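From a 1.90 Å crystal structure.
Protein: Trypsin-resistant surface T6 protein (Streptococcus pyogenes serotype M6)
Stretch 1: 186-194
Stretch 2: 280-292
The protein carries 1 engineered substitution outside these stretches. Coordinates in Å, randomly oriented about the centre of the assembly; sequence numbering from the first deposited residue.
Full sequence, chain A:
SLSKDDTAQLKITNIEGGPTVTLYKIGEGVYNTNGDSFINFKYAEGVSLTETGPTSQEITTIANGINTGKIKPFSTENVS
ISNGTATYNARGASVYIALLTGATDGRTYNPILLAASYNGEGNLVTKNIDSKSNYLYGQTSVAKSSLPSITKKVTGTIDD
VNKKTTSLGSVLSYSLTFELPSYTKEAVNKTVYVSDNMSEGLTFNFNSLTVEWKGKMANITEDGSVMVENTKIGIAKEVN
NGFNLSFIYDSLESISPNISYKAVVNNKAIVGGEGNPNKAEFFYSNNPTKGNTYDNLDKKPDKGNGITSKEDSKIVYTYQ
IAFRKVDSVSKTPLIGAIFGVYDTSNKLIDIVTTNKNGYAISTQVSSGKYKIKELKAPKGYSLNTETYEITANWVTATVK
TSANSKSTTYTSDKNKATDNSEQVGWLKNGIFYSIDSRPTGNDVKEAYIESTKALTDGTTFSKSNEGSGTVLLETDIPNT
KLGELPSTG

Stretch 1, residues 186-194: EAVNKTVYV
Stretch 2, residues 280-292: AEFFYSNNPTKGN

What forms the apolar centre of the contact? Two faces of an antiparallel strand pair contribute. On one, Val192 and Val194, both with chi1 t, both pack against the ring of Phe282 (chi1 t, chi2 33°): Val192 CG1 lies 3.7 Å from Phe282 CE1, at the ring edge, and Val194 CG2 lies 3.8 Å from Phe282 CD1. On the other face, Tyr193 (chi1 t, chi2 -70°) meets Phe283 (chi1 m, chi2 88°), with Tyr193 CD1 3.9 Å from Phe283 CD1. These two rings sit obliquely, centroids 6.0 Å apart and planes at 83°, so the rings share apolar surface through this oblique approach.

How does the backbone hold these side chains in register? Strand 280-285 runs against the strand that includes Tyr193 and Val194, at 166° between their directions and 4.7 Å at closest approach, with extended backbones such as -137/124 at Tyr193 and -97/135 at Phe283. Tyr193 and Phe283 form a hydrogen-bonded pair, CA atoms 5.0 Å apart: Phe283 N donates to Tyr193 O at 2.8 Å, nearly straight at 169°, and Tyr193 N donates to Phe283 O at 3.0 Å, more bent at 148°. Val194 and Phe282 follow as a non-hydrogen-bonded pair, CA to CA 4.7 Å, where Val194 CA approaches Glu281 O at 3.4 Å in a CA-H...O contact. Another such contact brings Tyr284 CA to within 3.3 Å of Thr191 O.

What continues the contact beyond Ser285? After Ser285 the second stretch enters a type I turn from Asn287 to Lys290, with Pro288 at -70/-10 and Thr289 at -92/9, closed by Lys290 N to Asn287 O at 3.0 Å. Ser285 OG (chi1 t) accepts from Asn287 N at 3.0 Å, tying the strand's end to the turn. The turn presents Pro288 O to Asn189 N, giving a 2.9 Å hydrogen bond at 163°, while Ala187 CB packs 3.9 Å from Pro288 CB.

How is the polar edge arranged? Asn189, chi1 t and chi2 -15°, points its CA-to-CB bond toward the second stretch, and its CB comes 3.3 Å from Lys290 O. Asn189 OD1 accepts from Thr191 OG1 at 2.7 Å and from Thr191 N at 3.2 Å, bracing the local loop; Thr191 has chi1 m. Farther out, Val188 (chi1 m) brings CG2 to 3.2 Å from Gly291 O. Gly291 adopts 77/-146, a positive phi that favours glycine, and Asn292 CA then lies 3.4 Å from Val188 O in a final CA-H...O contact.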

# COMPACT_ATOMS: atom_id res chain seq x y z
N GLU A 186 21.75 10.39 -15.89
CA GLU A 186 21.33 10.12 -17.28
C GLU A 186 20.41 8.93 -17.46
O GLU A 186 20.06 8.59 -18.59
CB GLU A 186 22.56 9.94 -18.19
CG GLU A 186 23.61 11.01 -18.03
CD GLU A 186 23.16 12.37 -18.50
OE1 GLU A 186 22.37 12.43 -19.46
OE2 GLU A 186 23.60 13.38 -17.90
N ALA A 187 19.98 8.28 -16.37
CA ALA A 187 19.08 7.13 -16.51
C ALA A 187 17.84 7.51 -17.31
O ALA A 187 17.31 8.59 -17.12
CB ALA A 187 18.67 6.59 -15.15
N VAL A 188 17.40 6.62 -18.20
CA VAL A 188 16.21 6.82 -19.03
C VAL A 188 14.89 6.42 -18.33
O VAL A 188 13.82 6.90 -18.70
CB VAL A 188 16.32 6.10 -20.39
CG1 VAL A 188 17.36 6.80 -21.27
CG2 VAL A 188 16.64 4.61 -20.22
N ASN A 189 14.98 5.52 -17.34
CA ASN A 189 13.82 5.12 -16.56
C ASN A 189 14.01 5.53 -15.09
O ASN A 189 14.70 4.85 -14.29
CB ASN A 189 13.59 3.61 -16.69
CG ASN A 189 12.28 3.17 -16.09
OD1 ASN A 189 11.64 3.90 -15.34
ND2 ASN A 189 11.88 1.97 -16.42
N LYS A 190 13.42 6.68 -14.73
CA LYS A 190 13.48 7.15 -13.35
C LYS A 190 12.10 7.09 -12.71
O LYS A 190 11.71 8.00 -12.00
CB LYS A 190 14.02 8.57 -13.29
CG LYS A 190 15.42 8.73 -13.86
CD LYS A 190 15.89 10.17 -13.81
CE LYS A 190 17.40 10.22 -13.77
NZ LYS A 190 17.99 11.57 -13.63
N THR A 191 11.37 6.00 -12.94
CA THR A 191 10.03 5.85 -12.43
C THR A 191 10.04 5.98 -10.89
O THR A 191 10.85 5.36 -10.19
CB THR A 191 9.39 4.51 -12.86
OG1 THR A 191 9.21 4.48 -14.28
CG2 THR A 191 8.05 4.32 -12.19
N VAL A 192 9.14 6.83 -10.40
CA VAL A 192 8.87 7.02 -8.96
C VAL A 192 7.36 7.18 -8.86
O VAL A 192 6.86 8.28 -9.04
CB VAL A 192 9.49 8.33 -8.41
CG1 VAL A 192 9.23 8.46 -6.90
CG2 VAL A 192 10.96 8.43 -8.68
N TYR A 193 6.63 6.10 -8.59
CA TYR A 193 5.18 6.07 -8.79
C TYR A 193 4.46 5.39 -7.62
O TYR A 193 4.73 4.23 -7.32
CB TYR A 193 4.91 5.31 -10.08
CG TYR A 193 3.52 5.36 -10.65
CD1 TYR A 193 2.45 4.72 -10.03
CD2 TYR A 193 3.28 5.98 -11.88
CE1 TYR A 193 1.19 4.73 -10.58
CE2 TYR A 193 2.01 6.02 -12.43
CZ TYR A 193 0.97 5.37 -11.78
OH TYR A 193 -0.27 5.39 -12.33
N VAL A 194 3.52 6.11 -7.00
CA VAL A 194 2.82 5.62 -5.79
C VAL A 194 1.33 5.39 -6.04
O VAL A 194 0.65 6.19 -6.72
CB VAL A 194 3.09 6.56 -4.58
CG1 VAL A 194 2.34 6.08 -3.33
CG2 VAL A 194 4.59 6.65 -4.31
N ALA A 280 -0.91 -0.34 -0.60
CA ALA A 280 -0.09 0.74 -1.09
C ALA A 280 1.06 0.15 -1.88
O ALA A 280 1.68 -0.81 -1.44
CB ALA A 280 0.42 1.56 0.05
N GLU A 281 1.35 0.73 -3.04
CA GLU A 281 2.39 0.22 -3.93
C GLU A 281 3.31 1.33 -4.35
O GLU A 281 2.85 2.42 -4.67
CB GLU A 281 1.75 -0.39 -5.16
CG GLU A 281 1.06 -1.70 -4.88
CD GLU A 281 0.44 -2.34 -6.11
OE1 GLU A 281 1.05 -3.27 -6.65
OE2 GLU A 281 -0.68 -1.93 -6.52
N PHE A 282 4.62 1.05 -4.31
CA PHE A 282 5.65 1.97 -4.76
C PHE A 282 6.42 1.33 -5.91
O PHE A 282 7.18 0.37 -5.70
CB PHE A 282 6.58 2.37 -3.61
CG PHE A 282 7.69 3.30 -4.00
CD1 PHE A 282 7.53 4.27 -4.99
CD2 PHE A 282 8.90 3.24 -3.34
CE1 PHE A 282 8.57 5.13 -5.32
CE2 PHE A 282 9.93 4.10 -3.65
CZ PHE A 282 9.77 5.04 -4.66
N PHE A 283 6.20 1.86 -7.12
CA PHE A 283 6.82 1.36 -8.34
C PHE A 283 8.03 2.19 -8.68
O PHE A 283 7.95 3.42 -8.65
CB PHE A 283 5.88 1.43 -9.53
CG PHE A 283 4.64 0.65 -9.36
CD1 PHE A 283 3.53 1.23 -8.77
CD2 PHE A 283 4.57 -0.67 -9.77
CE1 PHE A 283 2.37 0.50 -8.60
CE2 PHE A 283 3.41 -1.40 -9.61
CZ PHE A 283 2.30 -0.82 -9.02
N TYR A 284 9.12 1.51 -9.03
CA TYR A 284 10.36 2.17 -9.45
C TYR A 284 11.05 1.27 -10.49
O TYR A 284 10.56 0.17 -10.78
CB TYR A 284 11.27 2.44 -8.23
CG TYR A 284 11.57 1.17 -7.45
CD1 TYR A 284 10.71 0.74 -6.44
CD2 TYR A 284 12.68 0.38 -7.76
CE1 TYR A 284 10.96 -0.44 -5.75
CE2 TYR A 284 12.93 -0.81 -7.08
CZ TYR A 284 12.08 -1.21 -6.07
OH TYR A 284 12.31 -2.39 -5.38
N SER A 285 12.15 1.75 -11.08
CA SER A 285 12.89 0.94 -12.04
C SER A 285 14.03 0.17 -11.38
O SER A 285 14.81 0.73 -10.64
CB SER A 285 13.48 1.77 -13.17
OG SER A 285 14.23 0.88 -14.03
N ASN A 286 14.11 -1.13 -11.68
CA ASN A 286 15.29 -1.93 -11.31
C ASN A 286 16.22 -2.20 -12.50
O ASN A 286 17.10 -3.07 -12.44
CB ASN A 286 14.88 -3.22 -10.58
CG ASN A 286 14.10 -4.19 -11.45
OD1 ASN A 286 13.66 -3.86 -12.56
ND2 ASN A 286 13.92 -5.40 -10.95
N ASN A 287 16.03 -1.44 -13.57
CA ASN A 287 16.89 -1.48 -14.74
C ASN A 287 16.81 -0.11 -15.38
O ASN A 287 16.22 0.06 -16.45
CB ASN A 287 16.43 -2.59 -15.69
CG ASN A 287 17.46 -2.95 -16.74
OD1 ASN A 287 18.57 -2.41 -16.79
ND2 ASN A 287 17.09 -3.86 -17.61
N PRO A 288 17.37 0.90 -14.69
CA PRO A 288 17.06 2.27 -15.07
C PRO A 288 17.65 2.74 -16.41
O PRO A 288 17.32 3.84 -16.87
CB PRO A 288 17.65 3.09 -13.91
CG PRO A 288 17.81 2.12 -12.77
CD PRO A 288 18.23 0.87 -13.50
N THR A 289 18.55 1.95 -17.01
CA THR A 289 19.10 2.31 -18.31
C THR A 289 18.30 1.69 -19.45
O THR A 289 18.69 1.76 -20.60
CB THR A 289 20.61 1.97 -18.44
OG1 THR A 289 20.81 0.55 -18.42
CG2 THR A 289 21.39 2.62 -17.33
N LYS A 290 17.15 1.10 -19.13
CA LYS A 290 16.28 0.47 -20.11
C LYS A 290 14.90 1.10 -20.05
O LYS A 290 14.38 1.33 -18.96
CB LYS A 290 16.17 -1.02 -19.83
CG LYS A 290 15.23 -1.80 -20.76
CD LYS A 290 15.18 -3.27 -20.36
CE LYS A 290 14.12 -4.05 -21.12
NZ LYS A 290 12.75 -3.53 -20.85
N GLY A 291 14.29 1.33 -21.22
CA GLY A 291 12.94 1.85 -21.29
C GLY A 291 12.85 3.35 -21.02
O GLY A 291 13.74 4.12 -21.38
N ASN A 292 11.74 3.74 -20.39
CA ASN A 292 11.36 5.12 -20.18
C ASN A 292 10.69 5.25 -18.82
O ASN A 292 10.03 4.32 -18.36
CB ASN A 292 10.31 5.55 -21.21
CG ASN A 292 10.76 5.30 -22.63
OD1 ASN A 292 11.56 6.06 -23.17
ND2 ASN A 292 10.25 4.21 -23.23